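Local coordinates for DUF4783 domain-containing protein (Bacteroides fragilis, PDB 4OUQ) that is of unknown function but belongs to the DUF4783 family, whose members are grouped with the NTF2-like proteins, at residues D3-V6 against G7-V10; E37-R41 against Q42-G46. All coordinates share one frame; numbering follows the deposited sequence.

Contact 1 of 2, residues D3-V6 against G7-V10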
loop_
_atom_site.group_PDB
_atom_site.type_symbol
_atom_site.label_atom_id
_atom_site.label_comp_id
_atom_site.label_asym_id
_atom_site.label_seq_id
_atom_site.Cartn_x
_atom_site.Cartn_y
_atom_site.Cartn_z
ATOM N N ASP A 3 -13.035 4.983 -6.247
ATOM C CA ASP A 3 -12.243 5.724 -5.200
ATOM C C ASP A 3 -11.216 4.813 -4.471
ATOM O O ASP A 3 -10.067 5.235 -4.230
ATOM C CB ASP A 3 -13.177 6.452 -4.190
ATOM C CG ASP A 3 -14.125 5.492 -3.438
ATOM O OD1 ASP A 3 -14.395 4.373 -3.936
ATOM O OD2 ASP A 3 -14.608 5.874 -2.356
ATOM N N ILE A 4 -11.619 3.571 -4.143
ATOM C CA ILE A 4 -10.724 2.633 -3.483
ATOM C C ILE A 4 -10.739 1.268 -4.188
ATOM O O ILE A 4 -11.705 0.509 -4.044
ATOM C CB ILE A 4 -11.099 2.420 -2.013
ATOM C CG1 ILE A 4 -11.318 3.783 -1.284
ATOM C CG2 ILE A 4 -10.021 1.583 -1.332
ATOM C CD1 ILE A 4 -10.076 4.650 -1.157
ATOM N N PRO A 5 -9.690 0.975 -4.967
ATOM C CA PRO A 5 -9.650 -0.263 -5.740
ATOM C C PRO A 5 -9.707 -1.518 -4.824
ATOM O O PRO A 5 -8.864 -1.726 -4.004
ATOM C CB PRO A 5 -8.294 -0.185 -6.472
ATOM C CG PRO A 5 -7.946 1.286 -6.464
ATOM C CD PRO A 5 -8.497 1.812 -5.197
ATOM N N VAL A 6 -10.753 -2.325 -5.008
ATOM C CA VAL A 6 -10.903 -3.598 -4.326
ATOM C C VAL A 6 -9.629 -4.427 -4.429
ATOM O O VAL A 6 -9.288 -5.191 -3.536
ATOM C CB VAL A 6 -12.071 -4.381 -5.016
ATOM C CG1 VAL A 6 -12.134 -5.839 -4.606
ATOM C CG2 VAL A 6 -13.400 -3.726 -4.721
ATOM N N GLY A 7 -9.004 -4.406 -5.624
ATOM C CA GLY A 7 -7.828 -5.174 -5.825
ATOM C C GLY A 7 -6.661 -4.851 -4.893
ATOM O O GLY A 7 -5.811 -5.689 -4.641
ATOM N N VAL A 8 -6.578 -3.602 -4.455
ATOM C CA VAL A 8 -5.544 -3.182 -3.533
ATOM C C VAL A 8 -5.719 -3.859 -2.186
ATOM O O VAL A 8 -4.784 -4.354 -1.621
ATOM C CB VAL A 8 -5.527 -1.679 -3.418
ATOM C CG1 VAL A 8 -4.661 -1.232 -2.245
ATOM C CG2 VAL A 8 -5.026 -1.079 -4.769
ATOM N N VAL A 9 -6.958 -3.837 -1.709
ATOM C CA VAL A 9 -7.286 -4.416 -0.397
ATOM C C VAL A 9 -7.032 -5.929 -0.458
ATOM O O VAL A 9 -6.452 -6.493 0.433
ATOM C CB VAL A 9 -8.738 -4.138 -0.027
ATOM C CG1 VAL A 9 -9.086 -4.861 1.275
ATOM C CG2 VAL A 9 -8.987 -2.653 0.123
ATOM N N VAL A 10 -7.435 -6.566 -1.546
ATOM C CA VAL A 10 -7.208 -8.008 -1.745
ATOM C C VAL A 10 -5.739 -8.318 -1.762
ATOM O O VAL A 10 -5.283 -9.266 -1.136
ATOM C CB VAL A 10 -7.912 -8.511 -3.045
ATOM C CG1 VAL A 10 -7.516 -9.948 -3.340
ATOM C CG2 VAL A 10 -9.443 -8.314 -2.930
#
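Pro5 and Val6 meet Val8 and Val10 across the first turn of helix 6-14, a helix N-terminus in which Pro5 takes the N-cap position. The helix lies near the surface of a small alpha-plus-beta domain of the NTF2 clan, packed on its curved mixed sheet.

Two backbone hydrogen bonds start the helix. Pro5 O accepts from Val8 N at 3.0 Å; the bond is bent (N-H...O 140°), with the donor above the carbonyl plane, well off a lone pair. It joins residues three apart, a tighter turn than the i to i+4 pairing that follows. One residue later the pattern is regular: Val10 N reaches Val6 O at 3.0 Å in a straighter bond (166°).

Apolar contacts follow the same spacing. The Pro5 ring and the Val8 side chain lie side by side and point the same way, with Pro5 CB 3.8 Å from Val8 CG2 and Pro5 ring atom CG a little farther from the same methyl. Both residues also touch Tyr23 and Phe91 of strand 83-94. Val9 touches Phe60 and Val62 of strand 57-67, while Ile4, in the loop before the helix, rests on Ile74 of strand 72-80. These contacts join the helix start and the residues before it to strands 57-67, 72-80 and 83-94.

Val6 sets out away from the next turn. Its CG1 lies anti to the backbone N (chi1 167°), yet this methyl still meets Val10 at a slant, Val6 CG1 lying 4.0 Å from Val10 CG2. The same Val10 methyl sits closer to the backbone, with Val10 CG2 3.2 Å from Val6 O.

Contact 2 of 2, residues E37-R41 against Q42-G46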
loop_
_atom_site.group_PDB
_atom_site.type_symbol
_atom_site.label_atom_id
_atom_site.label_comp_id
_atom_site.label_asym_id
_atom_site.label_seq_id
_atom_site.Cartn_x
_atom_site.Cartn_y
_atom_site.Cartn_z
ATOM N N GLU A 37 11.037 7.814 1.080
ATOM C CA GLU A 37 11.780 7.714 -0.236
ATOM C C GLU A 37 10.798 7.687 -1.455
ATOM O O GLU A 37 9.738 7.086 -1.389
ATOM C CB GLU A 37 12.741 6.480 -0.258
ATOM C CG GLU A 37 12.110 5.148 -0.638
ATOM N N SER A 38 11.169 8.344 -2.538
ATOM C CA SER A 38 10.332 8.417 -3.745
ATOM C C SER A 38 10.977 7.637 -4.862
ATOM O O SER A 38 12.106 7.956 -5.317
ATOM C CB SER A 38 10.140 9.849 -4.168
ATOM O OG SER A 38 9.292 10.517 -3.240
ATOM N N VAL A 39 10.252 6.670 -5.379
ATOM C CA VAL A 39 10.839 5.689 -6.239
ATOM C C VAL A 39 9.915 5.383 -7.385
ATOM O O VAL A 39 8.733 5.776 -7.356
ATOM C CB VAL A 39 11.191 4.430 -5.434
ATOM C CG1 VAL A 39 12.181 4.787 -4.334
ATOM C CG2 VAL A 39 9.966 3.791 -4.841
ATOM N N ASP A 40 10.417 4.684 -8.397
ATOM C CA ASP A 40 9.563 4.343 -9.534
ATOM C C ASP A 40 8.746 3.119 -9.235
ATOM O O ASP A 40 8.911 2.503 -8.198
ATOM C CB ASP A 40 10.334 4.240 -10.851
ATOM C CG ASP A 40 11.411 3.182 -10.841
ATOM O OD1 ASP A 40 11.352 2.237 -10.045
ATOM O OD2 ASP A 40 12.314 3.289 -11.684
ATOM N N ARG A 41 7.808 2.809 -10.119
ATOM C CA ARG A 41 6.859 1.750 -9.889
ATOM C C ARG A 41 7.571 0.435 -9.637
ATOM O O ARG A 41 7.264 -0.265 -8.692
ATOM C CB ARG A 41 5.911 1.625 -11.087
ATOM C CG ARG A 41 4.863 0.554 -10.978
ATOM C CD ARG A 41 3.915 0.476 -12.184
ATOM N NE ARG A 41 4.158 -0.773 -12.898
ATOM C CZ ARG A 41 5.143 -0.982 -13.783
ATOM N NH1 ARG A 41 5.950 0.013 -14.182
ATOM N NH2 ARG A 41 5.297 -2.193 -14.317
ATOM N N GLN A 42 8.570 0.138 -10.459
ATOM C CA GLN A 42 9.260 -1.153 -10.340
ATOM C C GLN A 42 10.032 -1.231 -9.022
ATOM O O GLN A 42 9.942 -2.249 -8.280
ATOM C CB GLN A 42 10.162 -1.379 -11.549
ATOM C CG GLN A 42 9.395 -1.411 -12.891
ATOM C CD GLN A 42 9.296 -0.032 -13.638
ATOM O OE1 GLN A 42 9.233 1.074 -13.029
ATOM N NE2 GLN A 42 9.263 -0.112 -14.960
ATOM N N ALA A 43 10.720 -0.136 -8.665
ATOM C CA ALA A 43 11.399 -0.068 -7.388
ATOM C C ALA A 43 10.421 -0.227 -6.173
ATOM O O ALA A 43 10.680 -0.976 -5.249
ATOM C CB ALA A 43 12.204 1.204 -7.279
ATOM N N ALA A 44 9.228 0.398 -6.235
ATOM C CA ALA A 44 8.215 0.214 -5.193
ATOM C C ALA A 44 7.757 -1.198 -5.091
ATOM O O ALA A 44 7.581 -1.713 -4.012
ATOM C CB ALA A 44 7.012 1.103 -5.482
ATOM N N GLU A 45 7.454 -1.823 -6.240
ATOM C CA GLU A 45 6.924 -3.197 -6.230
ATOM C C GLU A 45 7.945 -4.132 -5.537
ATOM O O GLU A 45 7.533 -5.031 -4.782
ATOM C CB GLU A 45 6.628 -3.706 -7.618
ATOM C CG GLU A 45 6.042 -5.139 -7.618
ATOM C CD GLU A 45 7.130 -6.218 -7.539
ATOM O OE1 GLU A 45 8.197 -6.004 -8.124
ATOM O OE2 GLU A 45 6.927 -7.291 -6.893
ATOM N N GLY A 46 9.242 -3.921 -5.822
ATOM C CA GLY A 46 10.324 -4.765 -5.210
ATOM C C GLY A 46 10.434 -4.535 -3.708
ATOM O O GLY A 46 10.542 -5.461 -2.921
#
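Strand 37-40 runs into helix 42-46 through a sharp bend, their axes 111° apart and 6.1 Å at closest approach, and Asp40 takes the N-cap position. Its side chain turns back over the helix start: CG lies between the backbone N and the carbonyl carbon (chi1 61°), which brings Asp40 OD1 to 2.8 Å from Ala43 N, a capping bond that is fairly straight (159°). The backbone continues the turn, Ala44 N bonding to Asp40 O at 2.9 Å and Glu45 N to Arg41 O.

On the strand side, Val39 points toward the helix and packs on its small residues, Val39 CB 3.9 Å from Ala43 CB and Val39 CG2 4.0 Å from Ala44 CB. Arg41 NH1 lies obliquely against the Gln42 amide, 3.4 Å from Gln42 CD, without a hydrogen bond, the two planes well inclined. The guanidinium also makes a weak hydrogen bond from Arg41 NH2 to Asn21 and a long, weak ion pair from Arg41 NH1 to Glu26; Glu45 OE2 is hydrogen-bonded to Ser17 OG.

The Asp40 carboxylate thus occupies one of the first-turn N-H groups, and its negative charge probably interacts favourably with the positive end of the helix dipole.

Both contacts are surface helix starts, each local to its own turn, with centres about 19 Å apart and nearest atoms about 12 Å apart. They share no element: residues 3-10 open helix 6-14 from a loop, whereas 37-46 joins edge strand 35-40 to helix 41-54. Their caps differ chemically. In contact 1 proline takes the cap position and backbone oxygens do the polar work among valines that point to several sides of the helix; in contact 2 a carboxylate supplies the capping bond, and Arg41 and Gln42 add a polar approach without a hydrogen bond. Each has one buried residue, Val8 touching Tyr23 and Phe91, Ala44 touching Val28 of strand 28-32.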